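Local atomic coordinates of sugar ABC transporter substrate-binding protein, BlMnBP1 (Bifidobacterium animalis subsp. lactis ATCC 27673, PDB entry 6I5R), a protein that binds mannobiose and probably delivers manno-oligosaccharides to the ABC transporter that lets the bacterium grow on beta-mannan. Residues 27-32 and 345-350; 242-247 and 412-417; 258-263 and 417-422. All blocks are in the same frame, centred on the assembly; numbering follows the deposited sequence.

From the N terminus, residues 27-32 come before strand 38-44 and meet 345-350, at the end of helix 331-346, so contact 1 closes a loop of 312 residues. Within that loop lie 242-247 and 258-263, whose partners, 412-417 and 417-422, come later on helix 409-420. Contacts 2 and 3, closing loops of 164 and 153 residues, therefore cross contact 1 and each other, and tie helix 239-252 and the loop after it to helix 409-420. In space they touch, Tyr260 of contact 3 packing on Val415 and Val416 of contact 2, and they share Asp417. Contact 1 lies on the opposite side of the chain's centre, its centre about 43 and 47 Å from those of contacts 2 and 3.

Contact 1: 27-32 and 345-350; sequences IKLGET and TEDSGF
A leucine methyl set against a carboxylate is the odd feature here: CD1 of Leu29 lies 3.9 Å from OD2 of Asp347, and the two side chains approach from opposite directions. The same methyl rests on the aliphatic start of Glu346, 4.3 Å from its CB. In Leu29 CD1 is anti to CA (chi2 174°), which extends this branch away from its own backbone and out to the other segment. No direct hydrogen bond joins the segments; a water spans them instead, donating to the carbonyl O of Leu29 at 3.3 Å and, weakly, to OD2 of Asp347.

Residues 27-32 form a tight turn. The carbonyl O of Lys28 accepts from the backbone N of both Glu31 and Thr32, while OG1 of Thr32 takes the N-H of Lys28 at 2.8 Å. Threonine suits this place because its hydroxyl sits on CB, within reach of the backbone. Gly30, with phi at 97°, adopts angles at which a CB would collide with the preceding carbonyl. Asp347 is the first residue beyond helix 331-346, and OG of Ser348 accepts from the N of Phe350 at 3.0 Å in an ST turn.

The loop before strand 38-44 thus lies on the end of helix 331-346 at the surface. Met69 of helix 59-69 touches both Leu29 and Asp347, and Tyr70 OH bonds to Gly30 N and Thr32 O. With 92 Å² buried, a single leucine methyl and one water bridge, weak at its aspartate end, the chemistry implies a light contact in which the exposed acid can probably stay hydrated beside the leucine.

Contact 2: 242-247 and 412-417; sequences AVYKTL and QDIVVD
Two helices of the solute-binding protein fold, 239-252 and 409-420, pack here at a signed crossing angle of -49°, their local axes 10.2 Å apart. The contact is wholly apolar and carried by four buried side chains. Ile414 meets Tyr244 with its long branch: CD1 lies 3.8 Å from CD1 of the ring and 4.0 Å from CB of Tyr244, the two side chains crossing at about a right angle. Its other branch turns to Leu247, with CG2 of Ile414 4.2 Å from CD2 of that leucine. Isoleucine suits the place because its fork serves two neighbours at once: CG1 is anti to the carbonyl carbon (chi1 -65°), which leaves CG2 anti to the backbone N.

Leu247 also spans two residues. Its CD2 lies 4.0 Å from CG2 of Val415, which also has CD1 of the leucine at 4.2 Å. With Ile414 cut back to an alanine, the Tyr244 ring would probably border a gap and Leu247 would lose one of its two methyl partners. On the far side of helix 239-252 the hydroxyl of Thr246 donates to the carbonyl O of Ala242 at 2.8 Å, so a polar side chain is satisfied by its own helix in a buried setting.

The hydroxyl of Tyr244 bonds to Asp204, while its ring meets Trp432 edge to face. Helix 425-443 thus covers one flank, Trp432 touching Ile414 as well, and Met200 of helix 197-201 packs against both Leu247 and Val415.

Contact 3: 258-263 and 417-422; sequences EDYSTT and DAANRT
The 258-263 segment is a loop with a short 3-10 turn at 260-261, set beside the C-terminal end of helix 409-420; the nearest CA atoms, those of Tyr260 and Ala419, are 9.0 Å apart. Just past the helix Arg421 takes a positive phi of 58°, and the N of Thr422 bonds back to the carbonyl O of Asp417 at 3.1 Å.

Such a separation calls for a long side chain, and Tyr260 provides it. With CG between the backbone N and the carbonyl carbon (chi1 63°), its ring projects to the helix and places CE2 3.8 Å from CB of Ala419. The small alanine lets the ring approach the helix closely. Farther out, the phenol OH lies 3.6 Å from ND2 of Asn420, ring and amide planes being 86° apart; this amide N bonds instead to the carbonyl O of Val416, one turn back.

Asp259 shapes the turn that presents the tyrosine. Its OD1 accepts from both Ser261 OG, at 2.8 Å, and Ser261 N, at 3.0 Å; the second bond makes an Asx turn, and both donors approach from one face of the carboxylate. A short acid suits this position because it brings its carboxylate within range of the N-H two residues on.

The Tyr260 ring also meets Phe194. Through this tyrosine the loop leading to helix 265-273 packs on helix 409-420, which in turn leans on Val251 of helix 239-252 through Ala419.

Contact 1: 27-32 and 345-350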
loop_
_atom_site.group_PDB
_atom_site.type_symbol
_atom_site.label_atom_id
_atom_site.label_comp_id
_atom_site.label_asym_id
_atom_site.label_seq_id
_atom_site.Cartn_x
_atom_site.Cartn_y
_atom_site.Cartn_z
ATOM N N ILE A 27 18.632 11.948 -16.615
ATOM C CA ILE A 27 17.896 13.207 -16.635
ATOM C C ILE A 27 18.536 14.157 -15.637
ATOM O O ILE A 27 18.660 13.828 -14.449
ATOM C CB ILE A 27 16.412 12.969 -16.300
ATOM C CG1 ILE A 27 15.762 12.095 -17.364
ATOM C CG2 ILE A 27 15.660 14.279 -16.169
ATOM C CD1 ILE A 27 14.374 11.729 -17.014
ATOM N N LYS A 28 18.869 15.359 -16.105
ATOM C CA LYS A 28 19.302 16.460 -15.253
ATOM C C LYS A 28 18.140 17.423 -15.093
ATOM O O LYS A 28 17.891 18.253 -15.984
ATOM C CB LYS A 28 20.501 17.143 -15.898
ATOM C CG LYS A 28 21.781 16.254 -16.157
ATOM C CD LYS A 28 22.743 17.026 -17.128
ATOM C CE LYS A 28 24.128 16.380 -17.101
ATOM N NZ LYS A 28 25.041 16.898 -18.181
ATOM N N LEU A 29 17.403 17.295 -13.991
ATOM C CA LEU A 29 16.235 18.146 -13.788
ATOM C C LEU A 29 16.588 19.642 -13.863
ATOM O O LEU A 29 17.488 20.131 -13.154
ATOM C CB LEU A 29 15.571 17.842 -12.452
ATOM C CG LEU A 29 14.817 16.565 -12.360
ATOM C CD1 LEU A 29 14.341 16.342 -10.902
ATOM C CD2 LEU A 29 13.615 16.554 -13.308
ATOM N N GLY A 30 15.857 20.394 -14.715
ATOM C CA GLY A 30 16.161 21.797 -14.953
ATOM C C GLY A 30 16.978 22.030 -16.186
ATOM O O GLY A 30 17.072 23.167 -16.651
ATOM N N GLU A 31 17.541 20.984 -16.754
ATOM C CA GLU A 31 18.295 21.126 -17.988
ATOM C C GLU A 31 17.773 20.215 -19.081
ATOM O O GLU A 31 17.528 20.669 -20.226
ATOM C CB GLU A 31 19.771 20.842 -17.681
ATOM C CG GLU A 31 20.358 21.929 -16.796
ATOM C CD GLU A 31 20.449 23.271 -17.487
ATOM O OE1 GLU A 31 20.268 23.303 -18.734
ATOM O OE2 GLU A 31 20.710 24.294 -16.790
ATOM N N THR A 32 17.575 18.943 -18.751
ATOM C CA THR A 32 17.068 17.987 -19.724
ATOM C C THR A 32 15.611 18.267 -20.068
ATOM O O THR A 32 14.806 18.580 -19.191
ATOM C CB THR A 32 17.175 16.560 -19.185
ATOM O OG1 THR A 32 18.485 16.372 -18.643
ATOM C CG2 THR A 32 16.895 15.516 -20.279
ATOM N N THR A 345 9.763 12.571 -7.592
ATOM C CA THR A 345 10.579 11.765 -6.692
ATOM C C THR A 345 11.609 12.606 -5.955
ATOM O O THR A 345 11.749 12.492 -4.738
ATOM C CB THR A 345 11.277 10.644 -7.470
ATOM O OG1 THR A 345 10.290 9.842 -8.118
ATOM C CG2 THR A 345 12.090 9.773 -6.530
ATOM N N GLU A 346 12.336 13.466 -6.671
ATOM C CA GLU A 346 13.499 14.120 -6.086
ATOM C C GLU A 346 13.200 15.497 -5.531
ATOM O O GLU A 346 13.852 15.902 -4.560
ATOM C CB GLU A 346 14.619 14.256 -7.113
ATOM C CG GLU A 346 15.045 12.948 -7.706
ATOM C CD GLU A 346 16.476 12.965 -8.161
ATOM O OE1 GLU A 346 17.092 14.075 -8.254
ATOM O OE2 GLU A 346 17.009 11.852 -8.399
ATOM N N ASP A 347 12.196 16.198 -6.076
ATOM C CA ASP A 347 12.014 17.622 -5.775
ATOM C C ASP A 347 10.673 17.988 -5.145
ATOM O O ASP A 347 10.619 18.960 -4.377
ATOM C CB ASP A 347 12.175 18.475 -7.056
ATOM C CG ASP A 347 13.631 18.612 -7.527
ATOM O OD1 ASP A 347 14.536 17.946 -7.003
ATOM O OD2 ASP A 347 13.890 19.397 -8.461
ATOM N N SER A 348 9.597 17.262 -5.446
ATOM C CA SER A 348 8.255 17.737 -5.124
ATOM C C SER A 348 8.032 17.920 -3.632
ATOM O O SER A 348 7.271 18.809 -3.224
ATOM C CB SER A 348 7.198 16.766 -5.645
ATOM O OG SER A 348 7.308 15.525 -5.011
ATOM N N GLY A 349 8.586 17.031 -2.810
ATOM C CA GLY A 349 8.200 16.958 -1.413
ATOM C C GLY A 349 6.981 16.097 -1.128
ATOM O O GLY A 349 6.502 16.092 0.013
ATOM N N PHE A 350 6.451 15.381 -2.126
ATOM C CA PHE A 350 5.252 14.571 -1.907
ATOM C C PHE A 350 5.416 13.639 -0.702
ATOM O O PHE A 350 4.551 13.579 0.174
ATOM C CB PHE A 350 4.917 13.776 -3.184
ATOM C CG PHE A 350 3.726 12.888 -3.042
ATOM C CD1 PHE A 350 3.849 11.557 -2.599
ATOM C CD2 PHE A 350 2.471 13.365 -3.313
ATOM C CE1 PHE A 350 2.737 10.753 -2.434
ATOM C CE2 PHE A 350 1.354 12.542 -3.143
ATOM C CZ PHE A 350 1.504 11.232 -2.710
HETATM O O HOH W 1 16.846 19.434 -10.031
#

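Contact 2: 242-247 and 412-417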
loop_
_atom_site.group_PDB
_atom_site.type_symbol
_atom_site.label_atom_id
_atom_site.label_comp_id
_atom_site.label_asym_id
_atom_site.label_seq_id
_atom_site.Cartn_x
_atom_site.Cartn_y
_atom_site.Cartn_z
ATOM N N ALA A 242 -2.476 -15.519 11.584
ATOM C CA ALA A 242 -2.755 -14.667 12.727
ATOM C C ALA A 242 -3.298 -13.322 12.291
ATOM O O ALA A 242 -3.989 -12.652 13.067
ATOM C CB ALA A 242 -1.500 -14.476 13.573
ATOM N N VAL A 243 -2.947 -12.879 11.082
ATOM C CA VAL A 243 -3.427 -11.594 10.596
ATOM C C VAL A 243 -4.902 -11.678 10.267
ATOM O O VAL A 243 -5.711 -10.870 10.729
ATOM C CB VAL A 243 -2.614 -11.162 9.365
ATOM C CG1 VAL A 243 -3.187 -9.893 8.737
ATOM C CG2 VAL A 243 -1.164 -10.978 9.732
ATOM N N TYR A 244 -5.271 -12.654 9.449
ATOM C CA TYR A 244 -6.660 -12.780 9.038
ATOM C C TYR A 244 -7.557 -13.138 10.201
ATOM O O TYR A 244 -8.707 -12.708 10.226
ATOM C CB TYR A 244 -6.790 -13.830 7.939
ATOM C CG TYR A 244 -6.007 -13.467 6.684
ATOM C CD1 TYR A 244 -6.286 -12.300 5.989
ATOM C CD2 TYR A 244 -4.987 -14.266 6.228
ATOM C CE1 TYR A 244 -5.568 -11.963 4.859
ATOM C CE2 TYR A 244 -4.259 -13.929 5.114
ATOM C CZ TYR A 244 -4.570 -12.789 4.424
ATOM O OH TYR A 244 -3.838 -12.486 3.284
ATOM N N LYS A 245 -7.049 -13.921 11.159
ATOM C CA LYS A 245 -7.826 -14.212 12.358
ATOM C C LYS A 245 -8.011 -12.963 13.215
ATOM O O LYS A 245 -8.986 -12.864 13.957
ATOM C CB LYS A 245 -7.143 -15.315 13.166
ATOM C CG LYS A 245 -7.845 -15.677 14.474
ATOM C CD LYS A 245 -7.132 -16.876 15.097
ATOM C CE LYS A 245 -8.036 -17.636 16.102
ATOM N NZ LYS A 245 -8.347 -16.779 17.280
ATOM N N THR A 246 -7.079 -12.022 13.159
ATOM C CA THR A 246 -7.297 -10.754 13.848
ATOM C C THR A 246 -8.563 -10.079 13.345
ATOM O O THR A 246 -9.409 -9.638 14.133
ATOM C CB THR A 246 -6.094 -9.840 13.655
ATOM O OG1 THR A 246 -4.952 -10.397 14.327
ATOM C CG2 THR A 246 -6.397 -8.455 14.211
ATOM N N LEU A 247 -8.703 -9.971 12.026
ATOM C CA LEU A 247 -9.913 -9.366 11.480
ATOM C C LEU A 247 -11.133 -10.211 11.823
ATOM O O LEU A 247 -12.160 -9.689 12.267
ATOM C CB LEU A 247 -9.799 -9.202 9.969
ATOM C CG LEU A 247 -11.064 -8.715 9.287
ATOM C CD1 LEU A 247 -11.466 -7.347 9.732
ATOM C CD2 LEU A 247 -10.817 -8.711 7.771
ATOM N N GLN A 412 -13.524 -9.256 2.403
ATOM C CA GLN A 412 -14.929 -9.006 2.682
ATOM C C GLN A 412 -15.618 -10.299 3.108
ATOM O O GLN A 412 -16.439 -10.292 4.025
ATOM C CB GLN A 412 -15.599 -8.368 1.458
ATOM C CG GLN A 412 -15.165 -6.920 1.261
ATOM C CD GLN A 412 -15.645 -6.287 -0.034
ATOM O OE1 GLN A 412 -15.903 -6.979 -1.021
ATOM N NE2 GLN A 412 -15.754 -4.952 -0.033
ATOM N N ASP A 413 -15.238 -11.428 2.496
ATOM C CA ASP A 413 -15.836 -12.704 2.859
ATOM C C ASP A 413 -15.485 -13.078 4.292
ATOM O O ASP A 413 -16.324 -13.611 5.024
ATOM C CB ASP A 413 -15.380 -13.796 1.891
ATOM C CG ASP A 413 -16.142 -15.093 2.077
ATOM O OD1 ASP A 413 -17.378 -15.007 2.160
ATOM O OD2 ASP A 413 -15.495 -16.183 2.096
ATOM N N ILE A 414 -14.264 -12.771 4.731
ATOM C CA ILE A 414 -13.929 -12.988 6.135
ATOM C C ILE A 414 -14.917 -12.242 7.026
ATOM O O ILE A 414 -15.456 -12.796 7.993
ATOM C CB ILE A 414 -12.481 -12.561 6.434
ATOM C CG1 ILE A 414 -11.494 -13.441 5.675
ATOM C CG2 ILE A 414 -12.215 -12.664 7.935
ATOM C CD1 ILE A 414 -10.043 -13.045 5.806
ATOM N N VAL A 415 -15.145 -10.967 6.727
ATOM C CA VAL A 415 -16.062 -10.159 7.532
ATOM C C VAL A 415 -17.458 -10.758 7.495
ATOM O O VAL A 415 -18.143 -10.864 8.518
ATOM C CB VAL A 415 -16.069 -8.703 7.031
ATOM C CG1 VAL A 415 -17.157 -7.864 7.744
ATOM C CG2 VAL A 415 -14.704 -8.069 7.195
ATOM N N VAL A 416 -17.912 -11.130 6.304
ATOM C CA VAL A 416 -19.255 -11.678 6.159
ATOM C C VAL A 416 -19.374 -12.963 6.962
ATOM O O VAL A 416 -20.357 -13.182 7.671
ATOM C CB VAL A 416 -19.585 -11.940 4.675
ATOM C CG1 VAL A 416 -20.842 -12.729 4.583
ATOM C CG2 VAL A 416 -19.725 -10.662 3.893
ATOM N N ASP A 417 -18.382 -13.855 6.820
ATOM C CA ASP A 417 -18.461 -15.176 7.444
ATOM C C ASP A 417 -18.383 -15.055 8.953
ATOM O O ASP A 417 -19.108 -15.751 9.686
ATOM C CB ASP A 417 -17.343 -16.098 6.913
ATOM C CG ASP A 417 -17.546 -16.502 5.481
ATOM O OD1 ASP A 417 -18.527 -16.036 4.885
ATOM O OD2 ASP A 417 -16.712 -17.247 4.932
#

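Contact 3: 258-263 and 417-422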
loop_
_atom_site.group_PDB
_atom_site.type_symbol
_atom_site.label_atom_id
_atom_site.label_comp_id
_atom_site.label_asym_id
_atom_site.label_seq_id
_atom_site.Cartn_x
_atom_site.Cartn_y
_atom_site.Cartn_z
ATOM N N GLU A 258 -21.423 -1.620 13.629
ATOM C CA GLU A 258 -22.674 -2.372 13.670
ATOM C C GLU A 258 -22.993 -2.963 12.302
ATOM O O GLU A 258 -23.464 -4.104 12.192
ATOM C CB GLU A 258 -23.831 -1.474 14.151
ATOM C CG GLU A 258 -25.211 -2.117 13.851
ATOM C CD GLU A 258 -26.177 -2.092 15.068
ATOM O OE1 GLU A 258 -25.992 -1.258 16.020
ATOM O OE2 GLU A 258 -27.153 -2.890 15.075
ATOM N N ASP A 259 -22.817 -2.166 11.256
ATOM C CA ASP A 259 -23.209 -2.562 9.911
ATOM C C ASP A 259 -22.068 -2.392 8.930
ATOM O O ASP A 259 -21.870 -1.291 8.421
ATOM C CB ASP A 259 -24.424 -1.777 9.409
ATOM C CG ASP A 259 -24.941 -2.311 8.083
ATOM O OD1 ASP A 259 -24.431 -3.343 7.613
ATOM O OD2 ASP A 259 -25.868 -1.704 7.513
ATOM N N TYR A 260 -21.371 -3.489 8.638
ATOM C CA TYR A 260 -20.271 -3.422 7.696
ATOM C C TYR A 260 -20.723 -3.056 6.286
ATOM O O TYR A 260 -19.919 -2.537 5.528
ATOM C CB TYR A 260 -19.520 -4.756 7.695
ATOM C CG TYR A 260 -20.333 -5.938 7.247
ATOM C CD1 TYR A 260 -20.633 -6.134 5.909
ATOM C CD2 TYR A 260 -20.795 -6.878 8.159
ATOM C CE1 TYR A 260 -21.371 -7.210 5.492
ATOM C CE2 TYR A 260 -21.556 -7.966 7.736
ATOM C CZ TYR A 260 -21.837 -8.113 6.401
ATOM O OH TYR A 260 -22.575 -9.195 5.955
ATOM N N SER A 261 -21.983 -3.277 5.921
ATOM C CA SER A 261 -22.370 -3.072 4.529
ATOM C C SER A 261 -22.532 -1.599 4.188
ATOM O O SER A 261 -22.660 -1.258 3.007
ATOM C CB SER A 261 -23.670 -3.823 4.212
ATOM O OG SER A 261 -24.771 -3.170 4.810
ATOM N N THR A 262 -22.483 -0.716 5.176
ATOM C CA THR A 262 -22.690 0.695 4.922
ATOM C C THR A 262 -21.582 1.555 5.524
ATOM O O THR A 262 -21.800 2.730 5.811
ATOM C CB THR A 262 -24.059 1.139 5.448
ATOM O OG1 THR A 262 -24.075 1.068 6.875
ATOM C CG2 THR A 262 -25.162 0.269 4.916
ATOM N N THR A 263 -20.376 1.011 5.693
ATOM C CA THR A 263 -19.280 1.865 6.127
ATOM C C THR A 263 -19.021 2.969 5.109
ATOM O O THR A 263 -19.352 2.854 3.921
ATOM C CB THR A 263 -17.989 1.074 6.324
ATOM O OG1 THR A 263 -17.571 0.472 5.101
ATOM C CG2 THR A 263 -18.197 0.022 7.395
ATOM N N ASP A 417 -18.382 -13.855 6.820
ATOM C CA ASP A 417 -18.461 -15.176 7.444
ATOM C C ASP A 417 -18.383 -15.055 8.953
ATOM O O ASP A 417 -19.108 -15.751 9.686
ATOM C CB ASP A 417 -17.343 -16.098 6.913
ATOM C CG ASP A 417 -17.546 -16.502 5.481
ATOM O OD1 ASP A 417 -18.527 -16.036 4.885
ATOM O OD2 ASP A 417 -16.712 -17.247 4.932
ATOM N N ALA A 418 -17.548 -14.132 9.437
ATOM C CA ALA A 418 -17.393 -13.951 10.867
ATOM C C ALA A 418 -18.641 -13.324 11.473
ATOM O O ALA A 418 -19.062 -13.717 12.566
ATOM C CB ALA A 418 -16.152 -13.106 11.143
ATOM N N ALA A 419 -19.269 -12.386 10.753
ATOM C CA ALA A 419 -20.460 -11.722 11.275
ATOM C C ALA A 419 -21.670 -12.643 11.268
ATOM O O ALA A 419 -22.524 -12.552 12.162
ATOM C CB ALA A 419 -20.764 -10.482 10.460
ATOM N N ASN A 420 -21.787 -13.518 10.270
ATOM C CA ASN A 420 -22.940 -14.413 10.202
ATOM C C ASN A 420 -22.649 -15.812 10.733
ATOM O O ASN A 420 -23.541 -16.667 10.703
ATOM C CB ASN A 420 -23.475 -14.494 8.752
ATOM C CG ASN A 420 -24.053 -13.159 8.267
ATOM O OD1 ASN A 420 -25.228 -12.802 8.531
ATOM N ND2 ASN A 420 -23.228 -12.411 7.548
ATOM N N ARG A 421 -21.432 -16.058 11.218
ATOM C CA ARG A 421 -21.045 -17.338 11.828
ATOM C C ARG A 421 -21.240 -18.509 10.861
ATOM O O ARG A 421 -21.612 -19.614 11.258
ATOM C CB ARG A 421 -21.809 -17.579 13.142
ATOM C CG ARG A 421 -21.580 -16.513 14.229
ATOM C CD ARG A 421 -22.434 -16.684 15.509
ATOM N NE ARG A 421 -23.664 -15.898 15.442
ATOM C CZ ARG A 421 -23.817 -14.658 15.914
ATOM N NH1 ARG A 421 -22.832 -14.004 16.545
ATOM N NH2 ARG A 421 -24.987 -14.075 15.761
ATOM N N THR A 422 -20.983 -18.278 9.581
ATOM C CA THR A 422 -21.157 -19.341 8.597
ATOM C C THR A 422 -19.964 -20.282 8.576
ATOM O O THR A 422 -20.110 -21.464 8.252
ATOM C CB THR A 422 -21.383 -18.745 7.206
ATOM O OG1 THR A 422 -20.252 -17.970 6.820
ATOM C CG2 THR A 422 -22.610 -17.886 7.204
#